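Local coordinates for AvrA (Salmonella typhimurium, PDB 6BE0), which probably transfers acetyl groups from acetyl-CoA to serine and threonine side chains of target proteins, and binds inositol hexakisphosphate and coenzyme A, at residues L50-E53 with I54-S58; Q180-S183 with S184-G187; S235-K238 with H239-G242; N253-A256 with G257-V261; Y269-F272 with D273-V277. All coordinates share one frame; numbering follows the deposited sequence.

Contact 1 (L50-E53 with I54-S58); sequences LESE and IIDGS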
# COMPACT_ATOMS: atom_id res chain seq x y z
N LEU A 50 7.28 -10.19 17.90
CA LEU A 50 6.92 -8.88 17.37
C LEU A 50 6.49 -7.93 18.48
O LEU A 50 6.91 -6.77 18.51
CB LEU A 50 5.79 -9.00 16.34
CG LEU A 50 6.09 -9.79 15.06
CD1 LEU A 50 4.87 -9.80 14.16
CD2 LEU A 50 7.28 -9.21 14.33
N GLU A 51 5.65 -8.42 19.38
CA GLU A 51 5.17 -7.61 20.49
C GLU A 51 6.30 -7.29 21.46
O GLU A 51 6.42 -6.17 21.94
CB GLU A 51 4.03 -8.34 21.22
CG GLU A 51 2.78 -8.48 20.37
CD GLU A 51 1.73 -9.36 21.03
OE1 GLU A 51 2.10 -10.44 21.54
OE2 GLU A 51 0.55 -8.96 21.05
N SER A 52 7.14 -8.29 21.73
CA SER A 52 8.29 -8.11 22.60
C SER A 52 9.25 -7.06 22.04
O SER A 52 9.74 -6.20 22.77
CB SER A 52 9.03 -9.44 22.79
OG SER A 52 10.19 -9.26 23.57
N GLU A 53 9.50 -7.14 20.74
CA GLU A 53 10.43 -6.24 20.08
C GLU A 53 9.94 -4.79 20.08
O GLU A 53 10.74 -3.86 20.00
CB GLU A 53 10.68 -6.71 18.64
CG GLU A 53 11.53 -7.97 18.56
CD GLU A 53 11.35 -8.73 17.26
OE1 GLU A 53 10.72 -8.19 16.33
OE2 GLU A 53 11.83 -9.88 17.18
N ILE A 54 8.63 -4.61 20.18
CA ILE A 54 8.05 -3.28 20.30
C ILE A 54 8.31 -2.71 21.69
O ILE A 54 8.62 -1.53 21.84
CB ILE A 54 6.52 -3.30 20.02
CG1 ILE A 54 6.27 -3.47 18.52
CG2 ILE A 54 5.85 -2.01 20.52
CD1 ILE A 54 4.82 -3.70 18.15
N ILE A 55 8.19 -3.56 22.71
CA ILE A 55 8.31 -3.12 24.10
C ILE A 55 9.75 -2.77 24.47
O ILE A 55 9.98 -1.80 25.19
CB ILE A 55 7.77 -4.20 25.07
CG1 ILE A 55 6.28 -4.43 24.81
CG2 ILE A 55 8.00 -3.78 26.52
CD1 ILE A 55 5.68 -5.59 25.58
N ASP A 56 10.71 -3.56 23.99
CA ASP A 56 12.12 -3.32 24.32
C ASP A 56 12.77 -2.33 23.35
O ASP A 56 13.90 -1.90 23.55
CB ASP A 56 12.90 -4.63 24.35
CG ASP A 56 12.86 -5.39 23.03
OD1 ASP A 56 13.02 -6.63 23.06
OD2 ASP A 56 12.67 -4.76 21.97
N GLY A 57 12.04 -1.97 22.29
CA GLY A 57 12.49 -0.95 21.36
C GLY A 57 13.42 -1.43 20.26
O GLY A 57 13.91 -0.63 19.46
N SER A 58 13.66 -2.74 20.20
CA SER A 58 14.57 -3.30 19.20
C SER A 58 13.90 -3.42 17.83
O SER A 58 14.56 -3.77 16.85
CB SER A 58 15.06 -4.68 19.65
OG SER A 58 13.99 -5.59 19.77

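Contact 2 (Q180-S183 with S184-G187); sequences QRSS and SECG. With COA (coenzyme A), chain C.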
# COMPACT_ATOMS: atom_id res chain seq x y z
N GLN A 180 5.43 5.84 4.42
CA GLN A 180 6.30 4.87 5.07
C GLN A 180 7.68 5.49 5.25
O GLN A 180 8.26 6.03 4.31
CB GLN A 180 6.41 3.58 4.26
CG GLN A 180 7.38 2.57 4.87
CD GLN A 180 7.70 1.42 3.94
OE1 GLN A 180 6.91 1.08 3.06
NE2 GLN A 180 8.87 0.82 4.12
N ARG A 181 8.21 5.38 6.47
CA ARG A 181 9.55 5.86 6.79
C ARG A 181 10.36 4.76 7.46
O ARG A 181 11.58 4.78 7.42
CB ARG A 181 9.48 7.10 7.69
CG ARG A 181 8.54 8.19 7.19
CD ARG A 181 9.05 8.85 5.93
NE ARG A 181 8.11 9.83 5.38
CZ ARG A 181 7.83 11.00 5.94
NH1 ARG A 181 8.40 11.36 7.08
NH2 ARG A 181 6.97 11.82 5.35
N SER A 182 9.66 3.80 8.07
CA SER A 182 10.33 2.65 8.67
C SER A 182 10.96 1.81 7.57
O SER A 182 10.62 1.95 6.40
CB SER A 182 9.35 1.83 9.51
OG SER A 182 8.27 1.37 8.73
N SER A 183 11.88 0.92 7.96
CA SER A 183 12.79 0.31 7.01
C SER A 183 12.26 -0.94 6.30
O SER A 183 12.73 -1.27 5.21
CB SER A 183 14.10 -0.06 7.73
OG SER A 183 13.85 -0.95 8.80
N SER A 184 11.29 -1.62 6.90
CA SER A 184 10.91 -2.96 6.44
C SER A 184 9.40 -3.22 6.43
O SER A 184 8.97 -4.37 6.55
CB SER A 184 11.59 -4.00 7.33
OG SER A 184 11.24 -3.82 8.69
N GLU A 185 8.60 -2.16 6.27
CA GLU A 185 7.14 -2.28 6.38
C GLU A 185 6.42 -2.15 5.03
O GLU A 185 5.22 -1.87 4.99
CB GLU A 185 6.61 -1.23 7.36
CG GLU A 185 6.76 -1.60 8.82
CD GLU A 185 8.15 -2.10 9.16
OE1 GLU A 185 8.32 -3.31 9.38
OE2 GLU A 185 9.09 -1.27 9.20
N CYS A 186 7.14 -2.36 3.94
CA CYS A 186 6.56 -2.20 2.61
C CYS A 186 5.36 -3.13 2.41
O CYS A 186 4.34 -2.73 1.84
CB CYS A 186 7.60 -2.45 1.52
SG CYS A 186 8.37 -4.10 1.53
N GLY A 187 5.48 -4.36 2.88
CA GLY A 187 4.41 -5.34 2.75
C GLY A 187 3.14 -4.96 3.48
O GLY A 187 2.04 -5.09 2.95
N1A COA C . 9.72 4.92 12.14
C2A COA C . 8.79 5.91 12.27
N3A COA C . 9.04 7.16 11.77
C4A COA C . 10.22 7.43 11.14
C5A COA C . 11.15 6.45 11.00
C6A COA C . 10.88 5.19 11.51
N6A COA C . 11.36 3.86 11.69
N7A COA C . 12.22 6.97 10.34
C8A COA C . 11.95 8.28 10.07
N9A COA C . 10.73 8.57 10.56
C1B COA C . 10.03 9.81 10.51
C2B COA C . 10.01 10.39 11.69
O2B COA C . 8.75 10.11 12.36
C3B COA C . 10.15 11.97 11.38
O3B COA C . 8.91 12.51 10.93
P3B COA C . 8.17 13.65 11.81
O7A COA C . 7.62 13.04 13.08
O8A COA C . 9.16 14.74 12.16
O9A COA C . 7.04 14.26 11.01
C4B COA C . 11.07 12.05 10.40
O4B COA C . 10.81 10.81 9.55
C5B COA C . 12.48 12.01 10.98
O5B COA C . 13.43 11.85 9.94
P1A COA C . 14.40 13.07 9.58
O1A COA C . 13.74 14.40 9.92
O2A COA C . 15.70 12.93 10.36
O3A COA C . 14.72 13.04 8.02
O HOH W 1 10.29 -2.28 3.22

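Contact 3 (S235-K238 with H239-G242); sequences SFYK and HTQG. With IHP (inositol hexakisphosphate), chain B; COA (coenzyme A), chain C.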
# COMPACT_ATOMS: atom_id res chain seq x y z
N SER A 235 -8.42 7.72 4.65
CA SER A 235 -8.18 6.36 5.14
C SER A 235 -6.84 5.79 4.69
O SER A 235 -6.36 4.80 5.25
CB SER A 235 -9.31 5.44 4.67
OG SER A 235 -9.38 5.38 3.26
N PHE A 236 -6.23 6.41 3.68
CA PHE A 236 -4.93 5.96 3.18
C PHE A 236 -3.78 6.37 4.10
O PHE A 236 -2.70 5.79 4.03
CB PHE A 236 -4.69 6.53 1.78
CG PHE A 236 -5.34 5.74 0.68
CD1 PHE A 236 -6.67 5.36 0.77
CD2 PHE A 236 -4.63 5.38 -0.45
CE1 PHE A 236 -7.27 4.64 -0.24
CE2 PHE A 236 -5.22 4.66 -1.46
CZ PHE A 236 -6.55 4.28 -1.35
N TYR A 237 -4.03 7.36 4.95
CA TYR A 237 -2.97 7.98 5.75
C TYR A 237 -3.02 7.61 7.23
O TYR A 237 -2.40 8.27 8.06
CB TYR A 237 -3.04 9.49 5.60
CG TYR A 237 -2.84 9.95 4.18
CD1 TYR A 237 -1.62 10.46 3.76
CD2 TYR A 237 -3.87 9.86 3.25
CE1 TYR A 237 -1.43 10.88 2.46
CE2 TYR A 237 -3.68 10.27 1.94
CZ TYR A 237 -2.46 10.78 1.56
OH TYR A 237 -2.27 11.19 0.26
N LYS A 238 -3.76 6.56 7.56
CA LYS A 238 -3.92 6.17 8.95
C LYS A 238 -2.60 5.69 9.56
O LYS A 238 -2.36 5.89 10.75
CB LYS A 238 -4.97 5.07 9.08
CG LYS A 238 -6.36 5.51 8.62
CD LYS A 238 -7.38 4.38 8.74
CE LYS A 238 -7.58 3.96 10.19
NZ LYS A 238 -8.70 3.00 10.34
N HIS A 239 -1.75 5.09 8.73
CA HIS A 239 -0.47 4.55 9.20
C HIS A 239 0.70 5.46 8.88
O HIS A 239 1.86 5.04 8.97
CB HIS A 239 -0.22 3.17 8.58
CG HIS A 239 -1.26 2.15 8.93
ND1 HIS A 239 -1.38 1.62 10.20
CD2 HIS A 239 -2.21 1.55 8.18
CE1 HIS A 239 -2.37 0.75 10.21
NE2 HIS A 239 -2.89 0.69 9.00
N THR A 240 0.41 6.71 8.51
CA THR A 240 1.46 7.67 8.18
C THR A 240 2.48 7.77 9.31
O THR A 240 2.13 7.98 10.47
CB THR A 240 0.89 9.08 7.92
OG1 THR A 240 -0.10 9.00 6.89
CG2 THR A 240 2.00 10.03 7.47
N GLN A 241 3.75 7.60 8.95
CA GLN A 241 4.84 7.62 9.91
C GLN A 241 5.55 8.97 9.90
O GLN A 241 6.68 9.09 9.44
CB GLN A 241 5.83 6.49 9.61
CG GLN A 241 5.24 5.11 9.86
CD GLN A 241 6.10 3.98 9.31
OE1 GLN A 241 6.80 4.14 8.31
NE2 GLN A 241 6.07 2.84 9.98
N GLY A 242 4.87 9.99 10.42
CA GLY A 242 5.41 11.33 10.46
C GLY A 242 4.33 12.37 10.70
O GLY A 242 3.40 12.52 9.90
C1 IHP B . -10.90 -1.80 9.63
C2 IHP B . -9.42 -1.86 9.26
C3 IHP B . -8.57 -1.12 10.27
C4 IHP B . -8.83 -1.63 11.67
C5 IHP B . -10.28 -1.35 12.02
C6 IHP B . -11.21 -2.11 11.09
O11 IHP B . -11.61 -2.69 8.78
P1 IHP B . -12.43 -2.06 7.56
O21 IHP B . -12.28 -2.95 6.35
O31 IHP B . -11.91 -0.68 7.21
O41 IHP B . -13.88 -1.97 7.94
O12 IHP B . -9.00 -3.24 9.14
P2 IHP B . -8.50 -3.80 7.74
O22 IHP B . -9.52 -3.51 6.66
O32 IHP B . -7.20 -3.15 7.34
O42 IHP B . -8.31 -5.29 7.84
O13 IHP B . -7.19 -1.26 9.93
P3 IHP B . -6.39 0.02 9.41
O23 IHP B . -5.44 -0.40 8.31
O33 IHP B . -7.33 1.07 8.87
O43 IHP B . -5.59 0.61 10.54
O14 IHP B . -7.91 -1.05 12.61
P4 IHP B . -7.93 0.49 13.08
O24 IHP B . -6.52 1.04 13.06
O34 IHP B . -8.79 1.35 12.18
O44 IHP B . -8.44 0.58 14.49
O15 IHP B . -10.57 -1.68 13.38
P5 IHP B . -11.67 -0.83 14.16
O25 IHP B . -12.51 -0.05 13.17
O35 IHP B . -12.55 -1.77 14.94
O45 IHP B . -11.02 0.14 15.11
O16 IHP B . -11.12 -3.51 11.35
P6 IHP B . -12.44 -4.33 11.56
O26 IHP B . -12.10 -5.70 12.09
O36 IHP B . -13.34 -3.62 12.54
O46 IHP B . -13.17 -4.50 10.25
N1A COA C . 9.72 4.92 12.14
C2A COA C . 8.79 5.91 12.27
N3A COA C . 9.04 7.16 11.77
C4A COA C . 10.22 7.43 11.14
C5A COA C . 11.15 6.45 11.00
C6A COA C . 10.88 5.19 11.51
N6A COA C . 11.36 3.86 11.69
N7A COA C . 12.22 6.97 10.34
C8A COA C . 11.95 8.28 10.07
N9A COA C . 10.73 8.57 10.56
C1B COA C . 10.03 9.81 10.51
C2B COA C . 10.01 10.39 11.69
O2B COA C . 8.75 10.11 12.36
C3B COA C . 10.15 11.97 11.38
O3B COA C . 8.91 12.51 10.93
P3B COA C . 8.17 13.65 11.81
O7A COA C . 7.62 13.04 13.08
O8A COA C . 9.16 14.74 12.16
O9A COA C . 7.04 14.26 11.01
C4B COA C . 11.07 12.05 10.40
O4B COA C . 10.81 10.81 9.55
C5B COA C . 12.48 12.01 10.98
O5B COA C . 13.43 11.85 9.94
P1A COA C . 14.40 13.07 9.58
O1A COA C . 13.74 14.40 9.92
O2A COA C . 15.70 12.93 10.36
O3A COA C . 14.72 13.04 8.02
O HOH W 2 -1.68 4.47 5.92
O HOH W 3 0.14 6.80 11.97

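Contact 4 (N253-A256 with G257-V261); sequences NPAA and GSSIV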
# COMPACT_ATOMS: atom_id res chain seq x y z
N ASN A 253 -6.39 19.00 2.81
CA ASN A 253 -7.73 18.53 3.18
C ASN A 253 -8.08 18.95 4.60
O ASN A 253 -8.02 18.13 5.52
CB ASN A 253 -7.81 17.00 3.05
CG ASN A 253 -7.41 16.50 1.68
OD1 ASN A 253 -6.22 16.30 1.40
ND2 ASN A 253 -8.39 16.29 0.81
N PRO A 254 -8.43 20.23 4.79
CA PRO A 254 -8.69 20.83 6.11
C PRO A 254 -9.54 19.96 7.04
O PRO A 254 -9.28 19.91 8.24
CB PRO A 254 -9.43 22.12 5.77
CG PRO A 254 -8.89 22.51 4.44
CD PRO A 254 -8.61 21.22 3.71
N ALA A 255 -10.54 19.29 6.48
CA ALA A 255 -11.48 18.50 7.28
C ALA A 255 -10.86 17.19 7.76
O ALA A 255 -11.33 16.59 8.72
CB ALA A 255 -12.74 18.22 6.48
N ALA A 256 -9.80 16.75 7.08
CA ALA A 256 -9.18 15.46 7.37
C ALA A 256 -8.66 15.36 8.80
O ALA A 256 -8.59 14.27 9.37
CB ALA A 256 -8.05 15.20 6.39
N GLY A 257 -8.30 16.50 9.38
CA GLY A 257 -7.78 16.54 10.73
C GLY A 257 -8.77 16.01 11.74
O GLY A 257 -8.43 15.19 12.59
N SER A 258 -10.02 16.48 11.64
CA SER A 258 -11.06 16.12 12.60
C SER A 258 -12.06 15.11 12.02
O SER A 258 -13.24 15.14 12.35
CB SER A 258 -11.80 17.38 13.05
OG SER A 258 -12.44 18.01 11.95
N SER A 259 -11.57 14.23 11.15
CA SER A 259 -12.41 13.18 10.57
C SER A 259 -12.19 11.85 11.27
O SER A 259 -11.05 11.41 11.44
CB SER A 259 -12.11 13.03 9.07
OG SER A 259 -12.51 14.18 8.35
N ILE A 260 -13.28 11.20 11.67
CA ILE A 260 -13.20 9.88 12.27
C ILE A 260 -12.68 8.89 11.24
O ILE A 260 -13.13 8.89 10.10
CB ILE A 260 -14.57 9.40 12.80
CG1 ILE A 260 -15.18 10.42 13.77
CG2 ILE A 260 -14.44 8.03 13.47
CD1 ILE A 260 -14.34 10.68 15.01
N VAL A 261 -11.74 8.04 11.66
CA VAL A 261 -11.09 7.11 10.75
C VAL A 261 -11.28 5.65 11.15
O VAL A 261 -10.76 4.74 10.49
CB VAL A 261 -9.57 7.40 10.65
CG1 VAL A 261 -9.33 8.80 10.11
CG2 VAL A 261 -8.90 7.23 12.01

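Contact 5 (Y269-F272 with D273-V277); sequences YERF and DNNAV. With IHP (inositol hexakisphosphate), chain B.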
# COMPACT_ATOMS: atom_id res chain seq x y z
N TYR A 269 -5.64 12.45 13.66
CA TYR A 269 -4.61 12.89 14.59
C TYR A 269 -4.65 12.11 15.90
O TYR A 269 -3.62 11.71 16.42
CB TYR A 269 -4.77 14.39 14.89
CG TYR A 269 -4.16 15.33 13.87
CD1 TYR A 269 -3.06 14.95 13.11
CD2 TYR A 269 -4.68 16.60 13.69
CE1 TYR A 269 -2.50 15.82 12.19
CE2 TYR A 269 -4.12 17.47 12.77
CZ TYR A 269 -3.04 17.07 12.03
OH TYR A 269 -2.48 17.94 11.12
N GLU A 270 -5.86 11.91 16.43
CA GLU A 270 -6.01 11.19 17.68
C GLU A 270 -5.49 9.76 17.56
O GLU A 270 -4.90 9.23 18.49
CB GLU A 270 -7.48 11.17 18.12
CG GLU A 270 -7.97 12.49 18.70
CD GLU A 270 -9.39 12.41 19.23
OE1 GLU A 270 -10.14 11.52 18.79
OE2 GLU A 270 -9.75 13.25 20.08
N ARG A 271 -5.70 9.16 16.39
CA ARG A 271 -5.21 7.80 16.15
C ARG A 271 -3.69 7.77 16.03
O ARG A 271 -3.04 6.85 16.52
CB ARG A 271 -5.84 7.21 14.89
CG ARG A 271 -5.05 6.03 14.36
CD ARG A 271 -5.81 5.17 13.37
NE ARG A 271 -4.90 4.21 12.75
CZ ARG A 271 -4.35 3.18 13.38
NH1 ARG A 271 -4.63 2.95 14.66
NH2 ARG A 271 -3.53 2.37 12.74
N PHE A 272 -3.13 8.77 15.35
CA PHE A 272 -1.69 8.85 15.17
C PHE A 272 -0.97 8.84 16.51
O PHE A 272 0.06 8.18 16.67
CB PHE A 272 -1.31 10.11 14.38
CG PHE A 272 0.17 10.37 14.34
CD1 PHE A 272 0.99 9.70 13.45
CD2 PHE A 272 0.75 11.30 15.20
CE1 PHE A 272 2.35 9.94 13.41
CE2 PHE A 272 2.11 11.54 15.16
CZ PHE A 272 2.91 10.86 14.26
N ASP A 273 -1.51 9.58 17.47
CA ASP A 273 -0.93 9.66 18.80
C ASP A 273 -1.13 8.37 19.59
O ASP A 273 -0.26 7.96 20.36
CB ASP A 273 -1.53 10.84 19.57
CG ASP A 273 -1.04 12.18 19.06
OD1 ASP A 273 -0.05 12.22 18.30
OD2 ASP A 273 -1.65 13.21 19.43
N ASN A 274 -2.28 7.72 19.40
CA ASN A 274 -2.59 6.49 20.13
C ASN A 274 -1.81 5.28 19.63
O ASN A 274 -1.97 4.17 20.16
CB ASN A 274 -4.09 6.20 20.06
CG ASN A 274 -4.92 7.17 20.87
OD1 ASN A 274 -4.40 7.87 21.75
ND2 ASN A 274 -6.21 7.22 20.59
N ASN A 275 -0.98 5.48 18.62
CA ASN A 275 -0.14 4.42 18.08
C ASN A 275 1.30 4.90 17.90
O ASN A 275 1.97 4.55 16.92
CB ASN A 275 -0.70 3.93 16.74
CG ASN A 275 -2.07 3.31 16.88
OD1 ASN A 275 -2.21 2.09 16.95
ND2 ASN A 275 -3.10 4.15 16.94
N ALA A 276 1.77 5.69 18.86
CA ALA A 276 3.12 6.24 18.83
C ALA A 276 3.92 5.83 20.06
O ALA A 276 3.36 5.40 21.07
CB ALA A 276 3.07 7.76 18.71
N VAL A 277 5.24 5.97 19.95
CA VAL A 277 6.16 5.59 21.02
C VAL A 277 7.29 6.61 21.09
O VAL A 277 7.60 7.27 20.09
CB VAL A 277 6.73 4.16 20.79
CG1 VAL A 277 7.90 3.86 21.73
CG2 VAL A 277 5.63 3.12 20.95
C1 IHP B . -10.90 -1.80 9.63
C2 IHP B . -9.42 -1.86 9.26
C3 IHP B . -8.57 -1.12 10.27
C4 IHP B . -8.83 -1.63 11.67
C5 IHP B . -10.28 -1.35 12.02
C6 IHP B . -11.21 -2.11 11.09
O11 IHP B . -11.61 -2.69 8.78
P1 IHP B . -12.43 -2.06 7.56
O21 IHP B . -12.28 -2.95 6.35
O31 IHP B . -11.91 -0.68 7.21
O41 IHP B . -13.88 -1.97 7.94
O12 IHP B . -9.00 -3.24 9.14
P2 IHP B . -8.50 -3.80 7.74
O22 IHP B . -9.52 -3.51 6.66
O32 IHP B . -7.20 -3.15 7.34
O42 IHP B . -8.31 -5.29 7.84
O13 IHP B . -7.19 -1.26 9.93
P3 IHP B . -6.39 0.02 9.41
O23 IHP B . -5.44 -0.40 8.31
O33 IHP B . -7.33 1.07 8.87
O43 IHP B . -5.59 0.61 10.54
O14 IHP B . -7.91 -1.05 12.61
P4 IHP B . -7.93 0.49 13.08
O24 IHP B . -6.52 1.04 13.06
O34 IHP B . -8.79 1.35 12.18
O44 IHP B . -8.44 0.58 14.49
O15 IHP B . -10.57 -1.68 13.38
P5 IHP B . -11.67 -0.83 14.16
O25 IHP B . -12.51 -0.05 13.17
O35 IHP B . -12.55 -1.77 14.94
O45 IHP B . -11.02 0.14 15.11
O16 IHP B . -11.12 -3.51 11.35
P6 IHP B . -12.44 -4.33 11.56
O26 IHP B . -12.10 -5.70 12.09
O36 IHP B . -13.34 -3.62 12.54
O46 IHP B . -13.17 -4.50 10.25

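Contact 1 (L50-E53 with I54-S58)
Ile54 N donates to Leu50 O at 3.2 Å, and Ile55 N makes the equivalent bond to Glu51 O, so the helical i to i+4 pattern is still intact here. It persists through Asp56 N, which meets Ser52 O at 3.1 Å with an N-H...O angle of 160°. At the next residue the pattern weakens: Gly57 N makes only a weak bond to Glu53 O, bent to 122°, and Gly57 has turned to positive phi. The exit from the helix coincides with an Asx turn made by the Asp56 side chain. Its CG sits between the backbone N and the carbonyl carbon (chi1 59°), which curls the carboxylate toward the following residues. OD2 then accepts from Ser58 N at 2.9 Å, closing the turn, and from Ser58 OG at 2.7 Å. Both donors reach OD2 from the same face of the carboxylate, the amide on its anti side and the hydroxyl on its syn side. Ser58 OG also rests against Glu53, 3.6 Å from its CG. The acidic ends upstream are satisfied elsewhere: Glu53 by the hydroxyl of Tyr64 and a salt bridge to Arg49, Glu51 by Lys297. This end of helix 40-55 lies along helix 287-300, where Leu50 packs on Arg292 and Tyr296, while Glu51 and Ile54 both touch Ile293.

Contact 2 (Q180-S183 with S184-G187)
Ser182 is hydrogen-bonded to Glu185 just before helix 186-199, where Glu185 occupies the N-cap position and the preceding loop forms part of the coenzyme A pocket. Ser182 OG donates to Glu185 OE2 at 2.8 Å, meeting the anti lone pair of that oxygen. The same OE2 accepts from Ser184 N at 3.2 Å, but from well above the carboxylate plane (57° out of it). Two donors thus grip one oxygen, and the bend of Glu185 at chi2 (48°) is what folds the carboxylate back over the turn. Its other oxygen, OE1, is held by a salt bridge from Arg292.

In the next shell, Gln180 lies along the turn: its NE2 donates to Ser182 O at 3.1 Å in a nearly straight bond, with the acceptor in the amide plane, and its OE1 packs against Cys186 CA. A water accepts from Cys186 N and donates weakly to Ser183 O, linking loop to helix. Gln241 OE1 receives the backbone N-H groups of Arg181 and Ser182, consistent with a loop held beside the cofactor. Arg181, salt-bridged through NE to Asp178, lies against coenzyme A, its CB 3.5 Å from N9A and its NH1 weakly bonded to the ribose oxygen O4B.

Contact 3 (S235-K238 with H239-G242)
Thr240 folds back on Tyr237 through two bonds to a single acceptor: Tyr237 O receives Thr240 OG1 at 2.7 Å and Thr240 N at 3.2 Å. The second closes a type I beta turn. Both donors come from the same face of the carbonyl, the amide standing well above its plane and the hydroxyl tilted less. The Thr240 hydroxyl lies anti to its carbonyl carbon (chi1 -55°), a rotation that carries OG1 back toward the acceptor and against Tyr237 CB.

Lys238 and His239 fill the two central positions of the turn and reach the same ligand. His239 NE2 donates to O23 of inositol hexakisphosphate at 2.9 Å, the oxygen lying at the ring edge in its plane, while ND1 is bonded to Ser287 OG, so both nitrogens fix the ring's rotation. Lys238 NZ bonds to O33 at 2.8 Å; its approach to O34 is modelled very short. Val261 O is a further partner of this ammonium. One water bridges Lys238 O and Thr240 O, and another accepts from His239 N and lies very close to Phe236 O. Beyond the turn, Gln241 and Gly242 border coenzyme A. The loop runs between helix 186-199, on which Phe236 packs through Leu193 and Leu197, and helix 243-252, where Tyr237 stacks on Tyr249, its hydroxyl bonded to Asp229, and Thr240 meets Leu246.

Contact 4 (N253-A256 with G257-V261)
Ala255, Ala256 and Gly257 form the bend around which this turn closes, and the carbonyl of Ala255 is its hub. Ser259 OG donates to Ala255 O at 2.7 Å, arriving from above the carbonyl plane (53° out of it). Placing OG anti to the carbonyl carbon and beside the backbone N (chi1 -67°) points the hydroxyl back along the chain to this acceptor. Ser258 N reaches the same Ala255 O at 3.2 Å, but its angle of 129° makes that bond weak.

Ala256 supplies the next acceptor: its O receives Ser259 N in a long, weak bond of 3.5 Å. Its methyl group turns from the following residues to the protein interior, touching Tyr249 and Val250 of helix 243-252 as well as Val234. Gly257, with helical phi and psi, continues the coil begun at Pro254, yet the bonding never settles into a regular helix. Within 253-256, Ala256 N donates to Asn253 O at 2.7 Å.

Across the bend, backbone amides contribute only weak bonds, and the short link is made by a side-chain hydroxyl. This is a surface turn of small residues whose polar link is a serine hydroxyl, seated on helix 243-252 through Ala256, while Val261 meets Val234 and helix 268-273.

Contact 5 (Y269-F272 with D273-V277)
Asn275 turns back on Arg271 in the tight part of this helix end. Its ND2 donates to Arg271 O at 2.7 Å with an N-H...O angle of 165°, the acceptor lying close to the amide plane. Asn275 CG stands anti to its carbonyl carbon (chi1 -63°), which directs the amide toward the last helical turn. There it also meets the arginine side chain: ND2 is modelled 3.0 Å from Arg271 NH1, both donors, so this approach is packing and not a bond, with the amide and guanidinium planes 69° apart. The amide oxygen is taken by Lys290. Beyond, the guanidinium presents a face to inositol hexakisphosphate, whose O24 sits 3.0 Å above the plane over its centre, an approach consistent with electrostatic attraction to the phosphate.

Phe272 is buried too. Asp273 OD1 comes to its ring edge, 3.3 Å from CD2, while a salt bridge to Lys283 holds that carboxylate oxygen; Ala276 CB rests 3.7 Å from Phe272 O.

The solvent side is looser. Glu270 and Asn274 are exposed, and regular helical bonds, Asp273 N to Tyr269 O and Asn274 N to Glu270 O (both 3.2 Å), carry the backbone past them. Asn274 ND2 finds its partner in Glu266. After this the backbone bond from Asn275 N to Phe272 O is long and weak. Helix 268-273 packs on helix 243-252 through Tyr269 on Val250 and Phe272 on Ala243 and Leu246, and after the turn at Asn274 and Asn275 the chain enters strand 276-278, which pairs antiparallel with strand 283-285.

Contacts 2 and 3 are buried, their centres about 10 and 11 Å from the centre of the chain; contact 4 is on the surface, and contacts 1 and 5 are partly buried farther out. Ligands divide them: contacts 2 and 3 share coenzyme A, contacts 3 and 5 share inositol hexakisphosphate, so 235-242 spans both sites. Contacts 3, 4 and 5 all pack on helix 243-252, whereas contacts 1 and 2 both meet helix 287-300. The chemistry follows position: carboxylates gather the donors at the helix ends of contacts 1 and 2, hydroxyls reach back to carbonyls in the turns of contacts 3 and 4, and an amide does so in contact 5.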